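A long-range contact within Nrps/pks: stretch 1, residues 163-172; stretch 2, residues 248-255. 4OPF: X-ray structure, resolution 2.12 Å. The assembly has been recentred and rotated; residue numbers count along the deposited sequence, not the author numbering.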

# COMPACT_ATOMS: atom_id res chain seq x y z
N ALA A 163 -1.89 7.88 7.41
CA ALA A 163 -0.55 7.67 8.01
C ALA A 163 -0.42 6.37 8.79
O ALA A 163 0.66 5.76 8.79
N LEU A 164 -1.49 5.94 9.46
CA LEU A 164 -1.52 4.62 10.07
C LEU A 164 -1.56 3.50 9.05
O LEU A 164 -0.95 2.43 9.26
N VAL A 165 -2.24 3.71 7.94
CA VAL A 165 -2.19 2.69 6.89
C VAL A 165 -0.79 2.60 6.30
O VAL A 165 -0.26 1.51 6.05
N ALA A 166 -0.15 3.77 6.12
CA ALA A 166 1.27 3.77 5.65
C ALA A 166 2.17 3.06 6.68
O ALA A 166 3.03 2.26 6.34
N LEU A 167 1.94 3.33 7.95
CA LEU A 167 2.66 2.61 9.03
C LEU A 167 2.50 1.05 8.99
O LEU A 167 3.44 0.29 9.18
N HIS A 168 1.30 0.60 8.67
CA HIS A 168 1.00 -0.79 8.50
C HIS A 168 1.76 -1.37 7.29
O HIS A 168 2.31 -2.46 7.39
N HIS A 169 1.80 -0.66 6.17
CA HIS A 169 2.59 -1.18 5.00
C HIS A 169 4.06 -1.25 5.42
O HIS A 169 4.71 -2.20 5.17
N ALA A 170 4.55 -0.26 6.18
CA ALA A 170 5.93 -0.30 6.59
C ALA A 170 6.21 -1.50 7.51
O ALA A 170 7.21 -2.22 7.33
N ALA A 171 5.35 -1.70 8.49
CA ALA A 171 5.53 -2.84 9.43
C ALA A 171 5.50 -4.19 8.70
O ALA A 171 6.30 -5.07 8.99
N GLN A 172 4.59 -4.34 7.75
CA GLN A 172 4.57 -5.60 6.96
C GLN A 172 5.86 -5.75 6.20
O GLN A 172 6.43 -6.84 6.15
N VAL A 248 8.75 1.68 20.73
CA VAL A 248 8.63 0.47 19.98
C VAL A 248 7.18 0.30 19.51
O VAL A 248 6.22 0.30 20.32
N LEU A 249 7.03 0.06 18.21
CA LEU A 249 5.73 -0.37 17.66
C LEU A 249 5.58 -1.87 17.83
O LEU A 249 6.41 -2.64 17.33
N LYS A 250 4.54 -2.27 18.57
CA LYS A 250 4.39 -3.66 18.96
C LYS A 250 3.41 -4.35 18.04
O LYS A 250 3.56 -5.49 17.79
N GLY A 251 2.38 -3.63 17.57
CA GLY A 251 1.39 -4.21 16.65
C GLY A 251 0.55 -3.12 16.02
O GLY A 251 0.36 -2.03 16.58
N ILE A 252 0.17 -3.35 14.79
CA ILE A 252 -0.69 -2.46 14.03
C ILE A 252 -1.62 -3.28 13.16
O ILE A 252 -1.19 -4.31 12.63
N ALA A 253 -2.89 -2.87 13.06
CA ALA A 253 -3.86 -3.57 12.26
C ALA A 253 -4.71 -2.58 11.51
O ALA A 253 -4.87 -1.45 11.97
N VAL A 254 -5.22 -3.01 10.35
CA VAL A 254 -6.05 -2.22 9.48
C VAL A 254 -7.20 -3.09 9.05
O VAL A 254 -7.02 -4.26 8.76
N ASN A 255 -8.39 -2.54 8.93
CA ASN A 255 -9.50 -3.29 8.35
C ASN A 255 -10.44 -2.29 7.69
O ASN A 255 -10.08 -1.11 7.49

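The helix of residues 163-172 lies against the strand of residues 248-255, with axes 8.2 Å apart at closest approach and N-to-C directions at 120°. The register follows from the CA pairs: His168 CA lies 6.0 Å from Ile252 CA, and Val165 CA lies 6.8 Å from Val254 CA. Together the two stretches bury 379 Å², and no hydrogen bond crosses between them, so the contact rests on apolar packing.

From Ile252 to Val254 the strand alternates, with the CA-to-CB bonds of Ile252 and Val254 toward the helix and that of Ala253 away; Leu249, three residues before Ile252, also points toward it, whereas Gly251 has no side chain to offer. On the helix, Leu167, His168 and Ala171 point toward the strand; Leu164 and Val165 point sideways, yet both still come within contact distance of the strand.

Ile252 has the largest covered area, 93 Å². With chi1 at 177° and chi2 at 160°, both t, its CG1-CD1 arm is extended and carries CD1 to the helix backbone: CD1 of Ile252 is 3.3 Å from O of Leu164 and 3.8 Å from N of His168. These approaches are van der Waals contacts with a peptide oxygen and nitrogen already paired to each other, since His168 N donates to Leu164 O at 3.0 Å in the helix. The same methyl meets CD2 of Leu167 at 3.8 Å. The other branch of Ile252 serves a different neighbour, with CG2 lying 3.9 Å from CB of Ala171.

Leu167 and Leu249 adopt matching conformations, chi1 t and chi2 p, at -176° and 62° for the first and 174° and 71° for the second. Their ends meet where CD1 of Leu167 lies 4.0 Å from CD2 of Leu249, and that same Leu249 methyl is 4.3 Å from CB of Ala171. Both methyls of Leu167 face Leu249, CD1 most closely, and CD2 of Leu167 is the one that also meets CD1 of Ile252.

His168 is the polar residue of the contact, yet its role across it is apolar. Its chi1 of -179° (t) and chi2 of -118° place one ring face against Val254: CG2 of Val254 is 3.9 Å from the ring centroid and 28° off the ring normal, the geometry of a CH-pi contact, and its closest ring atom is CG of His168 at 3.6 Å. The ring's polar character is not left unanswered, because NE2 is hydrogen-bonded elsewhere in the structure.

Val254 is t at chi1 (172°). CG2 of Val254 covers the imidazole, and both CG1 and CG2 of Val254 lie 4.3 Å from CG2 of Val165, itself t at 174°. These looser contacts extend the packing beyond the ring. Leu164, m at chi1 and t at chi2, contributes chiefly through its carbonyl oxygen; its side chain comes no nearer to the strand than 4.5 Å.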

# COMPACT_ATOMS: atom_id res chain seq x y z
CB ALA A 163 -0.15 8.84 8.90
CB LEU A 164 -2.69 4.46 11.04
CG LEU A 164 -2.67 5.32 12.30
CD1 LEU A 164 -3.70 4.83 13.30
CD2 LEU A 164 -1.35 5.16 12.97
CB VAL A 165 -3.24 2.98 5.81
CG1 VAL A 165 -3.11 2.05 4.65
CG2 VAL A 165 -4.62 2.86 6.42
CB ALA A 166 1.76 5.24 5.45
CB LEU A 167 2.24 3.19 10.41
CG LEU A 167 2.98 2.61 11.60
CD1 LEU A 167 4.46 2.89 11.51
CD2 LEU A 167 2.44 3.23 12.89
CB HIS A 168 -0.49 -0.92 8.30
CG HIS A 168 -0.98 -2.31 8.13
ND1 HIS A 168 -1.59 -2.74 6.98
CD2 HIS A 168 -0.88 -3.39 8.93
CE1 HIS A 168 -1.92 -4.01 7.10
NE2 HIS A 168 -1.47 -4.44 8.27
CB HIS A 169 2.48 -0.24 3.82
CG HIS A 169 1.14 -0.20 3.17
ND1 HIS A 169 0.35 -1.32 3.01
CD2 HIS A 169 0.47 0.81 2.60
CE1 HIS A 169 -0.78 -0.98 2.42
NE2 HIS A 169 -0.74 0.31 2.17
CB ALA A 170 6.34 0.97 7.28
CB ALA A 171 4.44 -2.81 10.46
CB GLN A 172 3.45 -5.59 5.97
CG GLN A 172 2.08 -5.24 6.54
CD GLN A 172 1.12 -6.37 6.55
OE1 GLN A 172 0.54 -6.70 5.52
NE2 GLN A 172 0.91 -6.97 7.72
CB VAL A 248 9.05 -0.73 20.85
CG1 VAL A 248 8.90 -2.05 20.12
CG2 VAL A 248 10.50 -0.56 21.26
CB LEU A 249 5.61 -0.00 16.18
CG LEU A 249 4.38 -0.52 15.45
CD1 LEU A 249 3.15 0.20 15.90
CD2 LEU A 249 4.58 -0.28 13.96
CB LYS A 250 3.81 -3.79 20.38
CG LYS A 250 4.60 -3.12 21.47
CD LYS A 250 5.82 -3.87 21.78
CE LYS A 250 5.46 -5.02 22.68
NZ LYS A 250 6.61 -5.95 22.56
CB ILE A 252 0.09 -1.40 13.27
CG1 ILE A 252 -0.88 -0.57 12.45
CG2 ILE A 252 1.13 -2.05 12.37
CD1 ILE A 252 -0.31 0.72 12.06
CB ALA A 253 -4.75 -4.40 13.12
CB VAL A 254 -5.27 -1.74 8.27
CG1 VAL A 254 -6.16 -1.05 7.22
CG2 VAL A 254 -4.18 -0.79 8.72
CB ASN A 255 -10.20 -4.22 9.40
CG ASN A 255 -11.07 -3.45 10.42
OD1 ASN A 255 -11.32 -2.27 10.27
ND2 ASN A 255 -11.55 -4.14 11.41